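Local structure of sialyltransferase 0160 (Photobacterium damselae, 4R84) at residues N36-E42 with T112-P118. The protein probably transfers sialic acid from CMP-sialic acid to galactose-containing acceptor glycans, as a GT-B-type sialyltransferase. Sequence-based numbering, arbitrary orientation.
Sequences NSADVVE and TLTVVAP
Leu113 packs closely against Ala38 and Val40 on the inward face of a parallel strand pair. Its CD2 rests 3.9 Å from CB of Ala38 and also touches CG2 of Val40, bridging two residues of the neighbouring strand. With CG anti to the carbonyl carbon (chi1 -58°), CD1 carries the chain onward and CD2 turns back over that strand. Tyr46, Phe83 and Ala85 pack against the same face. Beneath the side chains runs a regular parallel ladder: Ala38 gives its N-H to Thr112 O (3.0 Å) and receives that of Thr114 on its own O (2.9 Å), and Val40 repeats the pattern with Thr114 O and Val116 N. In the all-strand PKD-like, immunoglobulin-type domain, this parallel pairing sets the N-terminal strand 31-41 beside strand 106-125, which continues into the sheet of the glycosyltransferase part. The other face is the open one: Ser37 and Asp39 face solvent there. Asp39 lies beside Thr114, OD1 3.7 Å from the threonine CB, while CG1 of Val116 sits over the flat face of the carboxylate, 3.9 Å from its CG. A water links Asn36 O to Thr112 OG1. This face turns apolar at its end, where CG2 of Val41 touches CG2 of Val116 and CG1 meets CB of Pro118 at 3.8 Å. Glu42 lays CG against Val115 CG1 (3.7 Å), and its carboxylate is held by Leu88 N, Asn195 and a salt bridge to Arg196.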
ATOM      1  N   ASN A  36      -9.939  23.445  20.266  1.00 26.26           N
ATOM      2  CA  ASN A  36      -9.447  22.214  19.697  1.00 30.96           C
ATOM      3  C   ASN A  36     -10.502  21.125  19.725  1.00 27.90           C
ATOM      4  O   ASN A  36     -11.509  21.216  20.430  1.00 28.04           O
ATOM      5  CB  ASN A  36      -8.186  21.738  20.414  1.00 29.14           C
ATOM      6  CG  ASN A  36      -8.460  21.260  21.823  1.00 36.32           C
ATOM      7  OD1 ASN A  36      -9.365  21.747  22.491  1.00 36.55           O
ATOM      8  ND2 ASN A  36      -7.685  20.284  22.274  1.00 42.60           N
ATOM      9  N   SER A  37     -10.246  20.094  18.943  1.00 22.54           N
ATOM     10  CA  SER A  37     -11.152  18.959  18.873  0.54 22.47           C
ATOM     11  C   SER A  37     -10.351  17.671  18.850  1.00 27.67           C
ATOM     12  O   SER A  37      -9.205  17.644  18.405  1.00 29.88           O
ATOM     13  CB  SER A  37     -12.047  19.057  17.641  0.54 30.39           C
ATOM     14  OG  SER A  37     -11.270  19.051  16.460  0.54 32.70           O
ATOM     15  N   ALA A  38     -10.949  16.602  19.361  1.00 20.49           N
ATOM     16  CA  ALA A  38     -10.248  15.335  19.395  1.00 19.99           C
ATOM     17  C   ALA A  38     -11.240  14.196  19.377  1.00 21.37           C
ATOM     18  O   ALA A  38     -12.335  14.318  19.930  1.00 21.22           O
ATOM     19  CB  ALA A  38      -9.364  15.255  20.634  1.00 23.11           C
ATOM     20  N   ASP A  39     -10.854  13.085  18.745  1.00 18.96           N
ATOM     21  CA  ASP A  39     -11.621  11.844  18.860  1.00 21.40           C
ATOM     22  C   ASP A  39     -11.140  11.081  20.086  1.00 23.96           C
ATOM     23  O   ASP A  39      -9.939  11.000  20.332  1.00 28.76           O
ATOM     24  CB  ASP A  39     -11.460  10.963  17.610  1.00 24.41           C
ATOM     25  CG  ASP A  39     -12.158  11.541  16.392  1.00 28.91           C
ATOM     26  OD1 ASP A  39     -12.930  12.517  16.547  1.00 31.41           O
ATOM     27  OD2 ASP A  39     -11.950  11.005  15.282  1.00 30.27           O
ATOM     28  N   VAL A  40     -12.073  10.550  20.869  1.00 20.47           N
ATOM     29  CA  VAL A  40     -11.711   9.706  22.001  1.00 21.02           C
ATOM     30  C   VAL A  40     -12.368   8.349  21.799  1.00 18.45           C
ATOM     31  O   VAL A  40     -13.594   8.241  21.658  1.00 21.93           O
ATOM     32  CB  VAL A  40     -12.127  10.331  23.361  1.00 19.25           C
ATOM     33  CG1 VAL A  40     -11.519   9.546  24.536  1.00 22.34           C
ATOM     34  CG2 VAL A  40     -11.704  11.808  23.442  1.00 20.84           C
ATOM     35  N   VAL A  41     -11.548   7.301  21.762  1.00 17.95           N
ATOM     36  CA  VAL A  41     -12.063   5.963  21.580  1.00 16.17           C
ATOM     37  C   VAL A  41     -12.810   5.541  22.834  1.00 16.34           C
ATOM     38  O   VAL A  41     -12.366   5.836  23.941  1.00 17.14           O
ATOM     39  CB  VAL A  41     -10.928   4.971  21.275  1.00 16.21           C
ATOM     40  CG1 VAL A  41     -11.466   3.550  21.194  1.00 16.73           C
ATOM     41  CG2 VAL A  41     -10.265   5.379  19.966  1.00 17.32           C
ATOM     42  N   GLU A  42     -13.954   4.894  22.645  1.00 17.86           N
ATOM     43  CA  GLU A  42     -14.732   4.353  23.777  1.00 21.27           C
ATOM     44  C   GLU A  42     -13.833   3.647  24.790  1.00 27.57           C
ATOM     45  O   GLU A  42     -12.990   2.839  24.416  1.00 20.12           O
ATOM     46  CB  GLU A  42     -15.800   3.376  23.271  1.00 21.17           C
ATOM     47  CG  GLU A  42     -16.910   4.028  22.479  1.00 24.64           C
ATOM     48  CD  GLU A  42     -18.028   3.080  22.083  1.00 18.77           C
ATOM     49  OE1 GLU A  42     -17.849   1.833  22.081  1.00 20.20           O
ATOM     50  OE2 GLU A  42     -19.121   3.592  21.782  1.00 22.06           O
ATOM     51  N   THR A 112     -13.793  20.168  21.954  1.00 23.77           N
ATOM     52  CA  THR A 112     -14.869  19.294  21.520  1.00 25.88           C
ATOM     53  C   THR A 112     -14.346  17.883  21.387  1.00 21.96           C
ATOM     54  O   THR A 112     -13.433  17.637  20.608  1.00 25.17           O
ATOM     55  CB  THR A 112     -15.448  19.745  20.192  1.00 30.76           C
ATOM     56  OG1 THR A 112     -15.877  21.100  20.327  1.00 34.94           O
ATOM     57  CG2 THR A 112     -16.615  18.859  19.787  1.00 29.67           C
ATOM     58  N   LEU A 113     -14.903  16.975  22.179  1.00 20.17           N
ATOM     59  CA  LEU A 113     -14.499  15.584  22.142  1.00 20.23           C
ATOM     60  C   LEU A 113     -15.574  14.761  21.453  1.00 24.70           C
ATOM     61  O   LEU A 113     -16.743  14.819  21.838  1.00 26.81           O
ATOM     62  CB  LEU A 113     -14.269  15.047  23.561  1.00 20.60           C
ATOM     63  CG  LEU A 113     -13.213  15.823  24.348  1.00 23.35           C
ATOM     64  CD1 LEU A 113     -13.010  15.226  25.764  1.00 24.80           C
ATOM     65  CD2 LEU A 113     -11.904  15.884  23.540  1.00 21.11           C
ATOM     66  N   THR A 114     -15.187  13.974  20.455  1.00 20.74           N
ATOM     67  CA  THR A 114     -16.131  13.076  19.823  1.00 14.36           C
ATOM     68  C   THR A 114     -15.772  11.642  20.243  1.00 18.03           C
ATOM     69  O   THR A 114     -14.647  11.188  20.042  1.00 19.87           O
ATOM     70  CB  THR A 114     -16.120  13.223  18.272  1.00 19.54           C
ATOM     71  OG1 THR A 114     -16.460  14.571  17.917  1.00 23.19           O
ATOM     72  CG2 THR A 114     -17.145  12.309  17.638  1.00 18.50           C
ATOM     73  N   VAL A 115     -16.716  10.958  20.872  1.00 17.80           N
ATOM     74  CA  VAL A 115     -16.512   9.563  21.264  1.00 14.75           C
ATOM     75  C   VAL A 115     -16.749   8.679  20.073  1.00 20.46           C
ATOM     76  O   VAL A 115     -17.805   8.753  19.439  1.00 20.10           O
ATOM     77  CB  VAL A 115     -17.444   9.169  22.424  1.00 16.99           C
ATOM     78  CG1 VAL A 115     -17.364   7.666  22.714  1.00 18.64           C
ATOM     79  CG2 VAL A 115     -17.108   9.992  23.661  1.00 17.63           C
ATOM     80  N   VAL A 116     -15.742   7.878  19.746  1.00 16.86           N
ATOM     81  CA  VAL A 116     -15.779   7.058  18.539  1.00 15.60           C
ATOM     82  C   VAL A 116     -15.574   5.596  18.863  1.00 16.49           C
ATOM     83  O   VAL A 116     -15.001   5.239  19.885  1.00 17.25           O
ATOM     84  CB  VAL A 116     -14.709   7.507  17.515  1.00 16.29           C
ATOM     85  CG1 VAL A 116     -14.983   8.961  17.116  1.00 16.99           C
ATOM     86  CG2 VAL A 116     -13.315   7.359  18.091  1.00 17.13           C
ATOM     87  N   ALA A 117     -16.028   4.751  17.947  1.00 18.82           N
ATOM     88  CA  ALA A 117     -15.763   3.329  18.048  1.00 19.91           C
ATOM     89  C   ALA A 117     -14.277   3.075  17.848  1.00 16.95           C
ATOM     90  O   ALA A 117     -13.604   3.812  17.131  1.00 18.58           O
ATOM     91  CB  ALA A 117     -16.577   2.568  17.002  1.00 17.76           C
ATOM     92  N   PRO A 118     -13.755   2.012  18.459  1.00 16.27           N
ATOM     93  CA  PRO A 118     -12.380   1.648  18.119  1.00 16.16           C
ATOM     94  C   PRO A 118     -12.295   1.212  16.658  1.00 18.81           C
ATOM     95  O   PRO A 118     -13.312   0.806  16.083  1.00 17.62           O
ATOM     96  CB  PRO A 118     -12.079   0.473  19.044  1.00 16.36           C
ATOM     97  CG  PRO A 118     -13.441  -0.124  19.340  1.00 20.59           C
ATOM     98  CD  PRO A 118     -14.361   1.080  19.425  1.00 17.55           C
TER
HETATM   99  O   HOH W   1     -13.783  23.231  19.981  1.00 34.26           O